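Flagellar assembly protein FliH (Salmonella typhimurium, PDB 5B0O) is needed for assembly and regrowth of the bacterial flagellum, as a cytoplasmic component of flagellar protein export. Local coordinates at residues G71-R76 / H96-R101; P67-K72 / C111-D116. All coordinates share one frame; numbering follows the deposited sequence.

Contact 1: residues G71-R76 / H96-R101; sequences GKPQLR and HGWRLR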
loop_
_atom_site.group_PDB
_atom_site.type_symbol
_atom_site.label_atom_id
_atom_site.label_comp_id
_atom_site.label_asym_id
_atom_site.label_seq_id
_atom_site.Cartn_x
_atom_site.Cartn_y
_atom_site.Cartn_z
ATOM N N GLY E 71 3.973 -29.104 28.361
ATOM C CA GLY E 71 2.579 -29.438 28.113
ATOM C C GLY E 71 2.291 -30.876 27.721
ATOM O O GLY E 71 1.333 -31.134 26.992
ATOM N N LYS E 72 3.141 -31.799 28.161
ATOM C CA LYS E 72 3.100 -33.186 27.709
ATOM C C LYS E 72 3.408 -33.233 26.225
ATOM O O LYS E 72 2.604 -33.710 25.423
ATOM C CB LYS E 72 1.735 -33.826 27.976
ATOM C CG LYS E 72 1.339 -33.919 29.441
ATOM C CD LYS E 72 0.042 -34.698 29.619
ATOM C CE LYS E 72 -1.101 -34.070 28.832
ATOM N NZ LYS E 72 -1.485 -32.715 29.327
ATOM N N PRO E 73 4.601 -32.748 25.859
ATOM C CA PRO E 73 5.020 -32.612 24.463
ATOM C C PRO E 73 4.982 -33.945 23.740
ATOM O O PRO E 73 5.352 -34.961 24.330
ATOM C CB PRO E 73 6.470 -32.133 24.582
ATOM C CG PRO E 73 6.555 -31.515 25.933
ATOM C CD PRO E 73 5.670 -32.356 26.789
ATOM N N GLN E 74 4.528 -33.935 22.489
ATOM C CA GLN E 74 4.553 -35.130 21.654
ATOM C C GLN E 74 5.048 -34.792 20.248
ATOM O O GLN E 74 4.528 -33.887 19.601
ATOM C CB GLN E 74 3.177 -35.800 21.606
ATOM C CG GLN E 74 2.235 -35.259 20.534
ATOM C CD GLN E 74 0.845 -35.878 20.607
ATOM O OE1 GLN E 74 -0.098 -35.406 19.965
ATOM N NE2 GLN E 74 0.714 -36.945 21.391
ATOM N N LEU E 75 6.083 -35.499 19.803
ATOM C CA LEU E 75 6.605 -35.357 18.445
ATOM C C LEU E 75 5.878 -36.324 17.528
ATOM O O LEU E 75 5.649 -37.478 17.889
ATOM C CB LEU E 75 8.108 -35.632 18.407
ATOM C CG LEU E 75 8.788 -35.845 17.054
ATOM C CD1 LEU E 75 8.708 -34.602 16.210
ATOM C CD2 LEU E 75 10.241 -36.250 17.241
ATOM N N ARG E 76 5.499 -35.843 16.350
ATOM C CA ARG E 76 4.776 -36.656 15.384
ATOM C C ARG E 76 5.510 -36.646 14.062
ATOM O O ARG E 76 5.930 -35.590 13.584
ATOM C CB ARG E 76 3.367 -36.110 15.150
ATOM C CG ARG E 76 2.524 -35.962 16.389
ATOM C CD ARG E 76 1.248 -35.213 16.066
ATOM N NE ARG E 76 0.568 -34.758 17.273
ATOM C CZ ARG E 76 -0.469 -33.928 17.271
ATOM N NH1 ARG E 76 -0.939 -33.463 16.120
ATOM N NH2 ARG E 76 -1.033 -33.560 18.416
ATOM N N HIS E 96 14.149 -36.054 27.259
ATOM C CA HIS E 96 13.520 -34.738 27.250
ATOM C C HIS E 96 12.083 -34.827 27.733
ATOM O O HIS E 96 11.422 -33.808 27.936
ATOM C CB HIS E 96 13.539 -34.135 25.849
ATOM C CG HIS E 96 14.885 -33.644 25.410
ATOM N ND1 HIS E 96 15.902 -34.504 25.030
ATOM C CD2 HIS E 96 15.373 -32.399 25.264
ATOM C CE1 HIS E 96 16.957 -33.796 24.687
ATOM N NE2 HIS E 96 16.672 -32.514 24.817
ATOM N N GLY E 97 11.602 -36.053 27.905
ATOM C CA GLY E 97 10.241 -36.281 28.347
ATOM C C GLY E 97 9.202 -36.228 27.244
ATOM O O GLY E 97 8.007 -36.264 27.529
ATOM N N TRP E 98 9.646 -36.134 25.993
ATOM C CA TRP E 98 8.723 -36.134 24.860
ATOM C C TRP E 98 8.253 -37.546 24.570
ATOM O O TRP E 98 8.941 -38.507 24.906
ATOM C CB TRP E 98 9.382 -35.575 23.597
ATOM C CG TRP E 98 9.703 -34.121 23.643
ATOM C CD1 TRP E 98 9.620 -33.305 24.721
ATOM C CD2 TRP E 98 10.170 -33.308 22.557
ATOM N NE1 TRP E 98 10.009 -32.035 24.383
ATOM C CE2 TRP E 98 10.352 -32.012 23.056
ATOM C CE3 TRP E 98 10.450 -33.557 21.211
ATOM C CZ2 TRP E 98 10.799 -30.957 22.255
ATOM C CZ3 TRP E 98 10.895 -32.513 20.420
ATOM C CH2 TRP E 98 11.062 -31.230 20.943
ATOM N N ARG E 99 7.088 -37.671 23.941
ATOM C CA ARG E 99 6.642 -38.967 23.444
ATOM C C ARG E 99 6.428 -38.903 21.941
ATOM O O ARG E 99 6.319 -37.821 21.374
ATOM C CB ARG E 99 5.391 -39.463 24.174
ATOM C CG ARG E 99 4.165 -38.626 23.970
ATOM C CD ARG E 99 3.138 -38.933 25.046
ATOM N NE ARG E 99 2.046 -37.967 25.036
ATOM C CZ ARG E 99 0.759 -38.288 24.965
ATOM N NH1 ARG E 99 0.385 -39.565 24.906
ATOM N NH2 ARG E 99 -0.155 -37.327 24.956
ATOM N N LEU E 100 6.406 -40.064 21.296
ATOM C CA LEU E 100 6.344 -40.120 19.842
ATOM C C LEU E 100 5.135 -40.900 19.338
ATOM O O LEU E 100 4.728 -41.909 19.920
ATOM C CB LEU E 100 7.632 -40.711 19.278
ATOM C CG LEU E 100 7.847 -40.512 17.784
ATOM C CD1 LEU E 100 9.325 -40.522 17.438
ATOM C CD2 LEU E 100 7.102 -41.563 16.986
ATOM N N ARG E 101 4.566 -40.402 18.249
ATOM C CA ARG E 101 3.419 -41.008 17.601
ATOM C C ARG E 101 3.667 -40.974 16.111
ATOM O O ARG E 101 4.465 -40.170 15.633
ATOM C CB ARG E 101 2.168 -40.181 17.864
ATOM C CG ARG E 101 1.522 -40.362 19.215
ATOM C CD ARG E 101 0.289 -39.480 19.270
ATOM N NE ARG E 101 -0.104 -39.068 17.923
ATOM C CZ ARG E 101 -0.865 -38.013 17.643
ATOM N NH1 ARG E 101 -1.328 -37.241 18.617
ATOM N NH2 ARG E 101 -1.160 -37.725 16.382
#
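Gln74, Leu75 and Arg76 pair in parallel with Arg99, Leu100 and Arg101, the two short strand axes approaching to 4.7 Å at 30°. Three backbone bonds make the ladder: Arg99 N to Pro73 O, Leu75 N to Arg99 O at 2.8 Å, and Arg101 N to Leu75 O.

Ahead of the paired residues, Pro73 lies over one face of the Trp98 indole. Its CB is 3.7 Å from the centroid of the five-membered ring and 28° off the normal, a CH-pi contact. Leu75 CB comes to 4.2 Å from Trp98 CE3, and helix 79-96 covers this side through Leu93, which meets Leu75, Trp98 and Leu100.

The other face of the sheet carries Gln74, Arg76, Arg99 and Arg101. Arg76 grips Gln74 OE1 side-on with two nitrogens, NH2 at 2.6 Å and NE at 2.8 Å. The side chains of Arg76 and Arg101 run side by side and their guanidinium groups overlap face over face, planes 18° apart, with NE of Arg76 3.4 Å from NH1 of Arg101. Gln74 OE1, bonded to Arg76, and Asp103, a weak, long ion-pair partner of Arg101, could partly offset the two like charges.

Parallel neighbours joined through a helix, with apolar side chains facing it, form the beta-alpha-beta unit of strand 74-77, helix 79-96 and strand 99-102.

Contact 2: residues P67-K72 / C111-D116; sequences PLFSGK and CKVSAD
Phe69 and Ala115 meet through their CB atoms, 3.5 Å apart, where the loop leading into strand 74-77 passes the end of strand 112-114. With Phe69 CG anti to its carbonyl carbon (chi1 -60°), that atom comes 3.7 Å from Ala115 CB. Val113 CG1 reaches the ring near its plane, at the edge, 4.1 Å from Phe69 CD2. Leu120 of strand 119-121 also touches the Phe69 side chain, and another protein chain of the assembly packs a basic side chain on it.

Past the ring, Gly71 comes close to Asp116, with 4.4 Å between their CA atoms. Asp116 N donates to Gly71 O at 3.3 Å. A CB on Gly71 would clash with Asp116 N and Ala115 CB; its absence lets the two backbones come this close.

Lys72 returns its amine to the same residue. Its chain bends at chi3 (-58°), which turns CE, and again at chi4, which places NZ 3.2 Å from Asp116 OD2. This is a salt bridge whose hydrogen bond is weak, in an exposed setting. Asp116 is thus held by its backbone N-H and by its carboxylate.

Together these contacts fasten the lead-in to strand 74-77 to the residues just after its antiparallel neighbour 112-114, at the ends of the two inner strands of the mixed sheet in this C-terminal part of FliH.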
loop_
_atom_site.group_PDB
_atom_site.type_symbol
_atom_site.label_atom_id
_atom_site.label_comp_id
_atom_site.label_asym_id
_atom_site.label_seq_id
_atom_site.Cartn_x
_atom_site.Cartn_y
_atom_site.Cartn_z
ATOM N N PRO E 67 11.518 -21.258 24.325
ATOM C CA PRO E 67 11.184 -21.905 25.597
ATOM C C PRO E 67 10.745 -23.360 25.444
ATOM O O PRO E 67 10.202 -23.726 24.404
ATOM C CB PRO E 67 10.009 -21.070 26.108
ATOM C CG PRO E 67 10.114 -19.790 25.398
ATOM C CD PRO E 67 10.638 -20.113 24.055
ATOM N N LEU E 68 10.971 -24.162 26.485
ATOM C CA LEU E 68 10.656 -25.592 26.476
ATOM C C LEU E 68 9.195 -25.875 26.815
ATOM O O LEU E 68 8.638 -25.267 27.722
ATOM C CB LEU E 68 11.510 -26.331 27.508
ATOM C CG LEU E 68 13.026 -26.210 27.559
ATOM C CD1 LEU E 68 13.526 -27.157 28.625
ATOM C CD2 LEU E 68 13.640 -26.548 26.215
ATOM N N PHE E 69 8.586 -26.831 26.121
ATOM C CA PHE E 69 7.208 -27.219 26.424
ATOM C C PHE E 69 7.130 -28.117 27.654
ATOM O O PHE E 69 7.878 -29.080 27.774
ATOM C CB PHE E 69 6.568 -27.938 25.231
ATOM C CG PHE E 69 6.508 -27.106 23.981
ATOM C CD1 PHE E 69 6.105 -25.786 24.030
ATOM C CD2 PHE E 69 6.870 -27.645 22.756
ATOM C CE1 PHE E 69 6.055 -25.023 22.889
ATOM C CE2 PHE E 69 6.827 -26.880 21.608
ATOM C CZ PHE E 69 6.418 -25.567 21.679
ATOM N N SER E 70 6.255 -27.769 28.591
ATOM C CA SER E 70 5.938 -28.654 29.709
ATOM C C SER E 70 4.617 -29.393 29.482
ATOM O O SER E 70 4.238 -30.259 30.258
ATOM C CB SER E 70 5.926 -27.878 31.033
ATOM O OG SER E 70 4.615 -27.703 31.540
ATOM N N GLY E 71 3.973 -29.104 28.361
ATOM C CA GLY E 71 2.579 -29.438 28.113
ATOM C C GLY E 71 2.291 -30.876 27.721
ATOM O O GLY E 71 1.333 -31.134 26.992
ATOM N N LYS E 72 3.141 -31.799 28.161
ATOM C CA LYS E 72 3.100 -33.186 27.709
ATOM C C LYS E 72 3.408 -33.233 26.225
ATOM O O LYS E 72 2.604 -33.710 25.423
ATOM C CB LYS E 72 1.735 -33.826 27.976
ATOM C CG LYS E 72 1.339 -33.919 29.441
ATOM C CD LYS E 72 0.042 -34.698 29.619
ATOM C CE LYS E 72 -1.101 -34.070 28.832
ATOM N NZ LYS E 72 -1.485 -32.715 29.327
ATOM N N CYS E 111 8.082 -32.792 10.566
ATOM C CA CYS E 111 7.528 -33.183 11.854
ATOM C C CYS E 111 6.814 -32.033 12.550
ATOM O O CYS E 111 6.930 -30.875 12.150
ATOM C CB CYS E 111 8.647 -33.668 12.757
ATOM S SG CYS E 111 9.840 -32.372 13.098
ATOM N N LYS E 112 6.048 -32.364 13.581
ATOM C CA LYS E 112 5.471 -31.350 14.449
ATOM C C LYS E 112 5.593 -31.791 15.897
ATOM O O LYS E 112 5.431 -32.968 16.203
ATOM C CB LYS E 112 3.997 -31.095 14.117
ATOM C CG LYS E 112 3.727 -30.514 12.740
ATOM C CD LYS E 112 2.250 -30.173 12.587
ATOM C CE LYS E 112 1.861 -30.008 11.129
ATOM N NZ LYS E 112 0.551 -29.324 10.993
ATOM N N VAL E 113 5.886 -30.842 16.780
ATOM C CA VAL E 113 5.885 -31.088 18.216
ATOM C C VAL E 113 4.686 -30.382 18.826
ATOM O O VAL E 113 4.513 -29.181 18.649
ATOM C CB VAL E 113 7.156 -30.548 18.874
ATOM C CG1 VAL E 113 7.188 -30.936 20.330
ATOM C CG2 VAL E 113 8.388 -31.076 18.153
ATOM N N SER E 114 3.858 -31.123 19.551
ATOM C CA SER E 114 2.640 -30.551 20.096
ATOM C C SER E 114 2.612 -30.620 21.612
ATOM O O SER E 114 2.882 -31.664 22.190
ATOM C CB SER E 114 1.429 -31.285 19.528
ATOM O OG SER E 114 1.665 -31.679 18.193
ATOM N N ALA E 115 2.282 -29.504 22.251
ATOM C CA ALA E 115 2.057 -29.473 23.693
ATOM C C ALA E 115 0.862 -28.582 23.991
ATOM O O ALA E 115 0.317 -27.943 23.092
ATOM C CB ALA E 115 3.287 -28.959 24.413
ATOM N N ASP E 116 0.472 -28.515 25.256
ATOM C CA ASP E 116 -0.669 -27.699 25.643
ATOM C C ASP E 116 -0.429 -26.237 25.285
ATOM O O ASP E 116 -1.331 -25.555 24.809
ATOM C CB ASP E 116 -0.962 -27.839 27.145
ATOM C CG ASP E 116 -1.264 -29.277 27.559
ATOM O OD1 ASP E 116 -1.659 -30.082 26.686
ATOM O OD2 ASP E 116 -1.111 -29.600 28.761
#

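From the N terminus, the chain passes through helices 6-46 and 53-63 before reaching residues 67-76, which hold the first segments of both contacts, overlapping at Gly71 and Lys72. Contact 1 closes the shorter loop, around helix 79-96, by bringing strand 99-102 beside strand 74-77. Contact 2 closes a longer one, reaching on to residues 111-116, so the first loop falls within the second. The centres lie about 7 Å apart. Strand 74-77 is the common neighbour: strand 99-102 runs parallel on one side of it and strand 112-114 antiparallel on the other, with probable hydrogen bonds from Gln74 N to Ser114 O and from Arg76 N to Lys112 O.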